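Local structure of oxidoreductase, 2OG-Fe oxygenase family protein, putative, expressed (Oryza sativa subsp. japonica, 5XOI) at residues 9-20 / 183-194; 93-104 / 115-123. The protein probably acts as an Fe(II)- and 2-oxoglutarate-dependent dioxygenase of the AlkB family, this chain being its oxygenase domain. All coordinates share one frame; numbering follows the deposited sequence.

Contact 1: 9-20 / 183-194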
loop_
_atom_site.group_PDB
_atom_site.type_symbol
_atom_site.label_atom_id
_atom_site.label_comp_id
_atom_site.label_asym_id
_atom_site.label_seq_id
_atom_site.Cartn_x
_atom_site.Cartn_y
_atom_site.Cartn_z
ATOM N N LEU A 9 -15.250 -4.630 -0.598
ATOM C CA LEU A 9 -14.929 -5.429 0.578
ATOM C C LEU A 9 -15.684 -4.987 1.821
ATOM O O LEU A 9 -15.997 -5.820 2.676
ATOM C CB LEU A 9 -13.425 -5.377 0.863
ATOM C CG LEU A 9 -12.486 -5.904 -0.225
ATOM C CD1 LEU A 9 -11.093 -6.067 0.357
ATOM C CD2 LEU A 9 -12.994 -7.212 -0.797
ATOM N N ARG A 10 -15.965 -3.699 1.934
ATOM C CA ARG A 10 -16.714 -3.096 3.023
ATOM C C ARG A 10 -16.813 -1.610 2.708
ATOM O O ARG A 10 -16.154 -1.138 1.765
ATOM C CB ARG A 10 -16.043 -3.340 4.380
ATOM C CG ARG A 10 -14.549 -3.318 4.404
ATOM C CD ARG A 10 -14.095 -3.594 5.830
ATOM N NE ARG A 10 -14.302 -2.414 6.667
ATOM C CZ ARG A 10 -14.283 -2.424 7.997
ATOM N NH1 ARG A 10 -14.058 -3.560 8.650
ATOM N NH2 ARG A 10 -14.485 -1.298 8.669
ATOM N N PRO A 11 -17.620 -0.840 3.441
ATOM C CA PRO A 11 -17.795 0.569 3.071
ATOM C C PRO A 11 -16.468 1.318 2.975
ATOM O O PRO A 11 -15.655 1.330 3.908
ATOM C CB PRO A 11 -18.707 1.103 4.181
ATOM C CG PRO A 11 -19.533 -0.076 4.560
ATOM C CD PRO A 11 -18.596 -1.251 4.477
ATOM N N GLY A 12 -16.228 1.903 1.803
ATOM C CA GLY A 12 -15.002 2.633 1.548
ATOM C C GLY A 12 -13.782 1.772 1.317
ATOM O O GLY A 12 -12.660 2.275 1.405
ATOM N N MET A 13 -13.962 0.486 1.006
ATOM C CA MET A 13 -12.839 -0.418 0.768
ATOM C C MET A 13 -13.071 -1.179 -0.530
ATOM O O MET A 13 -13.957 -2.036 -0.605
ATOM C CB MET A 13 -12.653 -1.383 1.939
ATOM C CG MET A 13 -11.402 -2.233 1.834
ATOM S SD MET A 13 -11.165 -3.157 3.350
ATOM C CE MET A 13 -9.527 -3.841 3.069
ATOM N N VAL A 14 -12.258 -0.875 -1.536
ATOM C CA VAL A 14 -12.416 -1.396 -2.885
ATOM C C VAL A 14 -11.104 -2.047 -3.296
ATOM O O VAL A 14 -10.035 -1.447 -3.143
ATOM C CB VAL A 14 -12.797 -0.280 -3.870
ATOM C CG1 VAL A 14 -12.774 -0.789 -5.305
ATOM C CG2 VAL A 14 -14.173 0.266 -3.516
ATOM N N LEU A 15 -11.189 -3.264 -3.832
ATOM C CA LEU A 15 -10.046 -3.970 -4.397
ATOM C C LEU A 15 -10.166 -3.955 -5.918
ATOM O O LEU A 15 -11.158 -4.441 -6.476
ATOM C CB LEU A 15 -9.982 -5.404 -3.874
ATOM C CG LEU A 15 -8.993 -6.345 -4.566
ATOM C CD1 LEU A 15 -7.551 -5.854 -4.398
ATOM C CD2 LEU A 15 -9.137 -7.731 -4.002
ATOM N N LEU A 16 -9.168 -3.381 -6.580
ATOM C CA LEU A 16 -9.139 -3.271 -8.038
ATOM C C LEU A 16 -8.219 -4.376 -8.558
ATOM O O LEU A 16 -6.988 -4.275 -8.472
ATOM C CB LEU A 16 -8.671 -1.883 -8.468
ATOM C CG LEU A 16 -9.516 -0.695 -8.011
ATOM C CD1 LEU A 16 -9.052 -0.208 -6.635
ATOM C CD2 LEU A 16 -9.411 0.455 -8.992
ATOM N N LYS A 17 -8.815 -5.443 -9.085
ATOM C CA LYS A 17 -8.024 -6.594 -9.513
ATOM C C LYS A 17 -7.238 -6.269 -10.776
ATOM O O LYS A 17 -7.798 -5.762 -11.752
ATOM C CB LYS A 17 -8.926 -7.806 -9.762
ATOM C CG LYS A 17 -9.644 -8.328 -8.527
ATOM C CD LYS A 17 -8.682 -8.864 -7.481
ATOM C CE LYS A 17 -7.857 -10.023 -8.019
ATOM N NZ LYS A 17 -6.846 -10.526 -7.025
ATOM N N LYS A 18 -5.941 -6.589 -10.763
ATOM C CA LYS A 18 -5.083 -6.462 -11.948
ATOM C C LYS A 18 -5.174 -5.061 -12.559
ATOM O O LYS A 18 -5.195 -4.885 -13.780
ATOM C CB LYS A 18 -5.429 -7.537 -12.984
ATOM C CG LYS A 18 -5.242 -8.975 -12.485
ATOM C CD LYS A 18 -3.832 -9.206 -11.951
ATOM C CE LYS A 18 -3.698 -10.572 -11.256
ATOM N NZ LYS A 18 -2.266 -11.030 -11.124
ATOM N N PHE A 19 -5.262 -4.050 -11.693
ATOM C CA PHE A 19 -5.443 -2.680 -12.167
ATOM C C PHE A 19 -4.183 -2.144 -12.846
ATOM O O PHE A 19 -4.273 -1.401 -13.833
ATOM C CB PHE A 19 -5.848 -1.790 -10.990
ATOM C CG PHE A 19 -6.273 -0.409 -11.380
ATOM C CD1 PHE A 19 -7.502 -0.194 -11.985
ATOM C CD2 PHE A 19 -5.453 0.681 -11.120
ATOM C CE1 PHE A 19 -7.907 1.096 -12.339
ATOM C CE2 PHE A 19 -5.845 1.973 -11.472
ATOM C CZ PHE A 19 -7.074 2.176 -12.084
ATOM N N LEU A 20 -3.002 -2.502 -12.335
ATOM C CA LEU A 20 -1.747 -1.993 -12.888
ATOM C C LEU A 20 -1.436 -2.627 -14.247
ATOM O O LEU A 20 -1.364 -3.853 -14.366
ATOM C CB LEU A 20 -0.601 -2.265 -11.910
ATOM C CG LEU A 20 -0.751 -1.600 -10.540
ATOM C CD1 LEU A 20 0.411 -1.977 -9.597
ATOM C CD2 LEU A 20 -0.828 -0.096 -10.697
ATOM N N GLU A 183 -2.820 -9.947 -5.225
ATOM C CA GLU A 183 -1.989 -10.526 -6.275
ATOM C C GLU A 183 -1.293 -9.419 -7.049
ATOM O O GLU A 183 -1.679 -8.256 -6.981
ATOM C CB GLU A 183 -2.830 -11.371 -7.240
ATOM C CG GLU A 183 -3.696 -12.422 -6.580
ATOM C CD GLU A 183 -4.499 -13.209 -7.599
ATOM O OE1 GLU A 183 -4.130 -14.361 -7.899
ATOM O OE2 GLU A 183 -5.495 -12.667 -8.113
ATOM N N SER A 184 -0.262 -9.796 -7.802
ATOM C CA SER A 184 0.504 -8.803 -8.554
ATOM C C SER A 184 -0.403 -8.003 -9.488
ATOM O O SER A 184 -1.176 -8.574 -10.266
ATOM C CB SER A 184 1.612 -9.485 -9.359
ATOM O OG SER A 184 2.563 -8.533 -9.798
ATOM N N GLY A 185 -0.286 -6.678 -9.414
ATOM C CA GLY A 185 -1.105 -5.758 -10.167
ATOM C C GLY A 185 -2.332 -5.255 -9.441
ATOM O O GLY A 185 -2.940 -4.276 -9.894
ATOM N N ASP A 186 -2.723 -5.887 -8.336
ATOM C CA ASP A 186 -3.902 -5.436 -7.603
ATOM C C ASP A 186 -3.643 -4.087 -6.937
ATOM O O ASP A 186 -2.532 -3.785 -6.487
ATOM C CB ASP A 186 -4.315 -6.441 -6.532
ATOM C CG ASP A 186 -4.900 -7.738 -7.104
ATOM O OD1 ASP A 186 -5.097 -7.846 -8.335
ATOM O OD2 ASP A 186 -5.161 -8.658 -6.291
ATOM N N VAL A 187 -4.687 -3.265 -6.876
ATOM C CA VAL A 187 -4.657 -2.023 -6.111
ATOM C C VAL A 187 -5.791 -2.082 -5.105
ATOM O O VAL A 187 -6.930 -2.378 -5.471
ATOM C CB VAL A 187 -4.786 -0.773 -7.002
ATOM C CG1 VAL A 187 -4.942 0.486 -6.131
ATOM C CG2 VAL A 187 -3.566 -0.641 -7.883
ATOM N N LEU A 188 -5.470 -1.842 -3.840
ATOM C CA LEU A 188 -6.449 -1.846 -2.761
ATOM C C LEU A 188 -6.580 -0.427 -2.226
ATOM O O LEU A 188 -5.571 0.257 -2.039
ATOM C CB LEU A 188 -6.009 -2.787 -1.633
ATOM C CG LEU A 188 -6.877 -2.764 -0.381
ATOM C CD1 LEU A 188 -8.234 -3.392 -0.675
ATOM C CD2 LEU A 188 -6.181 -3.514 0.753
ATOM N N ILE A 189 -7.814 0.023 -1.998
ATOM C CA ILE A 189 -8.074 1.346 -1.433
ATOM C C ILE A 189 -8.929 1.168 -0.191
ATOM O O ILE A 189 -9.938 0.467 -0.237
ATOM C CB ILE A 189 -8.783 2.272 -2.441
ATOM C CG1 ILE A 189 -7.962 2.398 -3.723
ATOM C CG2 ILE A 189 -8.994 3.656 -1.809
ATOM C CD1 ILE A 189 -8.520 3.383 -4.716
ATOM N N PHE A 190 -8.529 1.786 0.924
ATOM C CA PHE A 190 -9.428 1.897 2.068
ATOM C C PHE A 190 -9.479 3.339 2.566
ATOM O O PHE A 190 -8.447 3.937 2.893
ATOM C CB PHE A 190 -9.095 0.900 3.207
ATOM C CG PHE A 190 -7.629 0.801 3.630
ATOM C CD1 PHE A 190 -6.723 0.014 2.921
ATOM C CD2 PHE A 190 -7.204 1.375 4.826
ATOM C CE1 PHE A 190 -5.401 -0.131 3.351
ATOM C CE2 PHE A 190 -5.891 1.235 5.265
ATOM C CZ PHE A 190 -4.981 0.490 4.522
ATOM N N GLY A 191 -10.685 3.902 2.593
ATOM C CA GLY A 191 -10.896 5.244 3.104
ATOM C C GLY A 191 -12.290 5.359 3.686
ATOM O O GLY A 191 -12.977 4.343 3.853
ATOM N N GLY A 192 -12.715 6.578 4.009
ATOM C CA GLY A 192 -14.021 6.727 4.621
ATOM C C GLY A 192 -14.110 5.909 5.888
ATOM O O GLY A 192 -13.178 5.870 6.705
ATOM N N LYS A 193 -15.237 5.211 6.046
ATOM C CA LYS A 193 -15.442 4.438 7.265
ATOM C C LYS A 193 -14.459 3.284 7.417
ATOM O O LYS A 193 -14.373 2.718 8.511
ATOM C CB LYS A 193 -16.875 3.898 7.326
ATOM C CG LYS A 193 -17.924 4.977 7.510
ATOM C CD LYS A 193 -19.303 4.377 7.756
ATOM C CE LYS A 193 -20.378 5.274 7.170
ATOM N NZ LYS A 193 -20.003 6.707 7.338
ATOM N N SER A 194 -13.709 2.923 6.372
ATOM C CA SER A 194 -12.682 1.893 6.487
ATOM C C SER A 194 -11.274 2.452 6.679
ATOM O O SER A 194 -10.310 1.680 6.669
ATOM C CB SER A 194 -12.700 0.982 5.255
ATOM O OG SER A 194 -13.827 0.132 5.290
#

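Contact 2: 93-104 / 115-123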
loop_
_atom_site.group_PDB
_atom_site.type_symbol
_atom_site.label_atom_id
_atom_site.label_comp_id
_atom_site.label_asym_id
_atom_site.label_seq_id
_atom_site.Cartn_x
_atom_site.Cartn_y
_atom_site.Cartn_z
ATOM N N VAL A 93 -2.497 6.435 -8.842
ATOM C CA VAL A 93 -3.290 6.520 -7.615
ATOM C C VAL A 93 -4.613 7.242 -7.875
ATOM O O VAL A 93 -5.687 6.791 -7.458
ATOM C CB VAL A 93 -2.482 7.226 -6.508
ATOM C CG1 VAL A 93 -3.401 7.661 -5.376
ATOM C CG2 VAL A 93 -1.377 6.293 -5.966
ATOM N N LYS A 94 -4.547 8.380 -8.552
ATOM C CA LYS A 94 -5.760 9.147 -8.822
ATOM C C LYS A 94 -6.696 8.399 -9.762
ATOM O O LYS A 94 -7.927 8.478 -9.614
ATOM C CB LYS A 94 -5.385 10.513 -9.396
ATOM C CG LYS A 94 -4.891 11.484 -8.336
ATOM C CD LYS A 94 -4.210 12.687 -8.956
ATOM C CE LYS A 94 -3.261 13.366 -7.973
ATOM N NZ LYS A 94 -3.996 13.966 -6.831
ATOM N N ASP A 95 -6.139 7.680 -10.742
ATOM C CA ASP A 95 -6.960 6.840 -11.617
ATOM C C ASP A 95 -7.665 5.743 -10.824
ATOM O O ASP A 95 -8.832 5.421 -11.089
ATOM C CB ASP A 95 -6.095 6.208 -12.714
ATOM C CG ASP A 95 -5.658 7.206 -13.781
ATOM O OD1 ASP A 95 -6.169 8.340 -13.812
ATOM O OD2 ASP A 95 -4.786 6.841 -14.594
ATOM N N ALA A 96 -6.959 5.140 -9.860
ATOM C CA ALA A 96 -7.554 4.084 -9.047
ATOM C C ALA A 96 -8.720 4.613 -8.223
ATOM O O ALA A 96 -9.759 3.951 -8.103
ATOM C CB ALA A 96 -6.490 3.466 -8.136
ATOM N N ILE A 97 -8.561 5.805 -7.648
ATOM C CA ILE A 97 -9.651 6.436 -6.913
ATOM C C ILE A 97 -10.812 6.738 -7.849
ATOM O O ILE A 97 -11.973 6.458 -7.531
ATOM C CB ILE A 97 -9.146 7.702 -6.202
ATOM C CG1 ILE A 97 -8.121 7.308 -5.133
ATOM C CG2 ILE A 97 -10.300 8.442 -5.550
ATOM C CD1 ILE A 97 -7.411 8.491 -4.539
ATOM N N GLN A 98 -10.515 7.316 -9.013
ATOM C CA GLN A 98 -11.572 7.605 -9.979
ATOM C C GLN A 98 -12.316 6.335 -10.378
ATOM O O GLN A 98 -13.552 6.315 -10.441
ATOM C CB GLN A 98 -10.977 8.287 -11.213
ATOM C CG GLN A 98 -10.810 9.789 -11.087
ATOM C CD GLN A 98 -10.560 10.459 -12.434
ATOM O OE1 GLN A 98 -10.083 9.825 -13.379
ATOM N NE2 GLN A 98 -10.905 11.743 -12.532
ATOM N N ALA A 99 -11.580 5.255 -10.648
ATOM C CA ALA A 99 -12.231 4.005 -11.019
ATOM C C ALA A 99 -13.061 3.458 -9.870
ATOM O O ALA A 99 -14.176 2.960 -10.080
ATOM C CB ALA A 99 -11.189 2.973 -11.467
ATOM N N SER A 100 -12.537 3.542 -8.646
ATOM C CA SER A 100 -13.294 3.081 -7.487
ATOM C C SER A 100 -14.590 3.870 -7.323
ATOM O O SER A 100 -15.648 3.296 -7.044
ATOM C CB SER A 100 -12.439 3.196 -6.230
ATOM O OG SER A 100 -11.344 2.305 -6.287
ATOM N N ASN A 101 -14.518 5.195 -7.449
ATOM C CA ASN A 101 -15.714 5.998 -7.236
ATOM C C ASN A 101 -16.755 5.744 -8.310
ATOM O O ASN A 101 -17.953 5.810 -8.030
ATOM C CB ASN A 101 -15.347 7.476 -7.168
ATOM C CG ASN A 101 -14.825 7.859 -5.801
ATOM O OD1 ASN A 101 -15.004 7.103 -4.848
ATOM N ND2 ASN A 101 -14.160 9.012 -5.698
ATOM N N GLU A 102 -16.324 5.437 -9.530
ATOM C CA GLU A 102 -17.273 5.060 -10.569
ATOM C C GLU A 102 -17.936 3.733 -10.231
ATOM O O GLU A 102 -19.150 3.576 -10.399
ATOM C CB GLU A 102 -16.567 4.985 -11.923
ATOM C CG GLU A 102 -17.468 4.520 -13.062
ATOM C CD GLU A 102 -18.559 5.517 -13.384
ATOM O OE1 GLU A 102 -18.417 6.701 -12.998
ATOM O OE2 GLU A 102 -19.560 5.113 -14.027
ATOM N N PHE A 103 -17.148 2.773 -9.743
ATOM C CA PHE A 103 -17.701 1.507 -9.278
ATOM C C PHE A 103 -18.719 1.732 -8.163
ATOM O O PHE A 103 -19.822 1.181 -8.198
ATOM C CB PHE A 103 -16.542 0.616 -8.821
ATOM C CG PHE A 103 -16.948 -0.614 -8.074
ATOM C CD1 PHE A 103 -17.603 -1.646 -8.718
ATOM C CD2 PHE A 103 -16.603 -0.772 -6.739
ATOM C CE1 PHE A 103 -17.950 -2.805 -8.038
ATOM C CE2 PHE A 103 -16.949 -1.922 -6.047
ATOM C CZ PHE A 103 -17.627 -2.945 -6.701
ATOM N N LEU A 104 -18.355 2.535 -7.154
ATOM C CA LEU A 104 -19.269 2.796 -6.044
ATOM C C LEU A 104 -20.521 3.534 -6.504
ATOM O O LEU A 104 -21.606 3.316 -5.949
ATOM C CB LEU A 104 -18.557 3.598 -4.949
ATOM C CG LEU A 104 -17.380 2.908 -4.227
ATOM C CD1 LEU A 104 -16.582 3.919 -3.445
ATOM C CD2 LEU A 104 -17.877 1.826 -3.286
ATOM N N GLU A 115 -21.955 5.887 -1.866
ATOM C CA GLU A 115 -20.604 5.926 -1.324
ATOM C C GLU A 115 -19.657 6.627 -2.289
ATOM O O GLU A 115 -19.819 6.570 -3.510
ATOM C CB GLU A 115 -20.081 4.519 -1.035
ATOM C CG GLU A 115 -20.621 3.882 0.226
ATOM C CD GLU A 115 -19.944 2.551 0.518
ATOM O OE1 GLU A 115 -18.706 2.460 0.350
ATOM O OE2 GLU A 115 -20.645 1.594 0.899
ATOM N N GLU A 116 -18.654 7.281 -1.723
ATOM C CA GLU A 116 -17.687 8.027 -2.511
ATOM C C GLU A 116 -16.419 8.192 -1.692
ATOM O O GLU A 116 -16.475 8.677 -0.560
ATOM C CB GLU A 116 -18.245 9.394 -2.903
ATOM C CG GLU A 116 -17.494 10.062 -4.033
ATOM C CD GLU A 116 -18.188 11.339 -4.496
ATOM O OE1 GLU A 116 -18.951 11.933 -3.710
ATOM O OE2 GLU A 116 -17.993 11.728 -5.662
ATOM N N LEU A 117 -15.290 7.795 -2.264
ATOM C CA LEU A 117 -14.012 7.985 -1.588
ATOM C C LEU A 117 -13.513 9.412 -1.796
ATOM O O LEU A 117 -13.605 9.943 -2.904
ATOM C CB LEU A 117 -12.988 7.006 -2.138
ATOM C CG LEU A 117 -13.165 5.552 -1.710
ATOM C CD1 LEU A 117 -12.554 4.645 -2.764
ATOM C CD2 LEU A 117 -12.540 5.313 -0.339
ATOM N N PRO A 118 -12.972 10.052 -0.762
ATOM C CA PRO A 118 -12.394 11.391 -0.934
ATOM C C PRO A 118 -11.199 11.343 -1.869
ATOM O O PRO A 118 -10.547 10.293 -2.013
ATOM C CB PRO A 118 -11.968 11.782 0.492
ATOM C CG PRO A 118 -12.699 10.841 1.402
ATOM C CD PRO A 118 -12.862 9.568 0.624
ATOM N N PRO A 119 -10.866 12.453 -2.517
ATOM C CA PRO A 119 -9.683 12.468 -3.384
ATOM C C PRO A 119 -8.410 12.342 -2.562
ATOM O O PRO A 119 -8.396 12.523 -1.343
ATOM C CB PRO A 119 -9.762 13.831 -4.078
ATOM C CG PRO A 119 -10.489 14.680 -3.091
ATOM C CD PRO A 119 -11.504 13.778 -2.434
ATOM N N LEU A 120 -7.321 12.019 -3.253
ATOM C CA LEU A 120 -6.036 11.885 -2.581
ATOM C C LEU A 120 -4.963 12.586 -3.393
ATOM O O LEU A 120 -4.869 12.396 -4.608
ATOM C CB LEU A 120 -5.654 10.414 -2.372
ATOM C CG LEU A 120 -4.612 10.106 -1.305
ATOM C CD1 LEU A 120 -5.160 10.391 0.088
ATOM C CD2 LEU A 120 -4.127 8.637 -1.431
ATOM N N SER A 121 -4.155 13.390 -2.707
ATOM C CA SER A 121 -2.931 13.953 -3.263
ATOM C C SER A 121 -1.799 13.432 -2.387
ATOM O O SER A 121 -1.334 14.132 -1.477
ATOM C CB SER A 121 -2.993 15.476 -3.301
ATOM O OG SER A 121 -4.064 15.888 -4.133
ATOM N N PRO A 122 -1.349 12.197 -2.614
ATOM C CA PRO A 122 -0.428 11.574 -1.662
ATOM C C PRO A 122 0.899 12.303 -1.639
ATOM O O PRO A 122 1.457 12.658 -2.680
ATOM C CB PRO A 122 -0.271 10.142 -2.191
ATOM C CG PRO A 122 -0.585 10.242 -3.652
ATOM C CD PRO A 122 -1.622 11.337 -3.781
ATOM N N ASP A 123 1.386 12.548 -0.424
ATOM C CA ASP A 123 2.732 13.061 -0.207
ATOM C C ASP A 123 3.560 12.061 0.585
ATOM O O ASP A 123 4.700 12.364 0.954
ATOM C CB ASP A 123 2.702 14.418 0.505
ATOM C CG ASP A 123 1.830 14.418 1.748
ATOM O OD1 ASP A 123 1.430 13.330 2.210
ATOM O OD2 ASP A 123 1.558 15.513 2.273
HETATM O O HOH W 1 -18.838 7.515 -5.915
HETATM O O HOH W 2 -22.546 3.408 -3.322
#

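Contact 1: 9-20 / 183-194
Strands 13-16 and 187-190 run antiparallel, their axes 4.7 Å apart at closest and 172° between directions, with V14/I189 and L16/V187 as the hydrogen-bonded pairs and M13/F190 and L15/L188 as the non-hydrogen-bonded ones. L16 N reaches V187 O at 2.7 Å. On one face of the sheet, the terminal methyl CE of M13 reaches L188 CD1 at 4.0 Å, every torsion of its chain being near 180° and carrying CE out to L188, while its CG lies beside F190 CB. On the other, L16 CD1 rests on I189 CG1, and V187 CG2 touches both F19 and L20.

Beyond one end of the ladder, K17 folds back through bends at chi2 and chi3 (-64° and -60°) and bridges two acids: NZ meets D186 OD2 at 2.6 Å on its syn side and E183 OE2 at 2.8 Å on its anti side. D186 is held at both oxygens, since E183 N comes down on OD2 from above the carboxylate plane and K18 N binds OD1. At the far end S194 OG gives its proton to P11 O (2.6 Å) and accepts from R10 NE (2.9 Å), whose guanidinium also makes a salt bridge to D170. In the major sheet of the double-stranded beta-helix, 13-16 lies between 6-10 and 187-190; helix 87-106 packs on V14, L16 and I189 through S100, while Y168 and F166 of strand 163-169 meet M13 and L188 on the opposite face.

Contact 2: 93-104 / 115-123
N101 meets the backbone of L117 with both ends of its amide, joining helix 87-106 to the extended segment 115-123 that runs back antiparallel beside it before strand 124-131, in the double-stranded beta-helix (jelly-roll) fold of the AlkB family. OD1 accepts from L117 N at 2.7 Å, the donor tilted 24° from the carbonyl plane, while ND2 gives to L117 O at 3.0 Å, in the plane of that carbonyl and on a lone pair. Two bonds to one residue fix the amide's rotation.

The tight part lies on the side facing the sheet. L117 CD1 fits against S100 CB and L104 CD1, the two leucines crossing at about a right angle. Farther along, I97 stretches its CD1 (chi2 171°) onto L120 CB at 3.4 Å, closer than usual for two carbons, and V93 CG1 touches L120 CD2 and P122 CG. V156 of strand 155-161 backs V93, I97 and L120.

The outer side is looser and polar. There two waters bridge the backbones: one donates to both N101 O and E115 O, another donates to L104 O and accepts from E115 N. E116 lays its CG against the N101 amide. At the other end K94, exposed, turns at chi4 (-66°) to place NZ 2.9 Å from L120 O, with a weak second bond from NZ to S121 OG at 3.3 Å.

Contact 1 builds the edge region of the major sheet, and contact 2 lies over one face of it; their centres are about 10 Å apart. S100 joins them: its OG lies 3.4 Å from both L16 CD1 and I189 CD1. A probable hydrogen bond from G12 N to E115 OE1, 2.9 Å, ties the turn before 13-16 to 115-123, while E115 OE2 is bonded to the hydroxyl of Y8. Towards the metal the two differ. The F190 side chain in contact 1 comes within about 5 Å of the bound manganese, held by H139, D141 and H199, and the F190 ring meets that of H199. In contact 2 the side chain of L120 stays about 13 Å from the manganese, though about 6 Å from that of R229, a 2-oxoglutarate-binding residue.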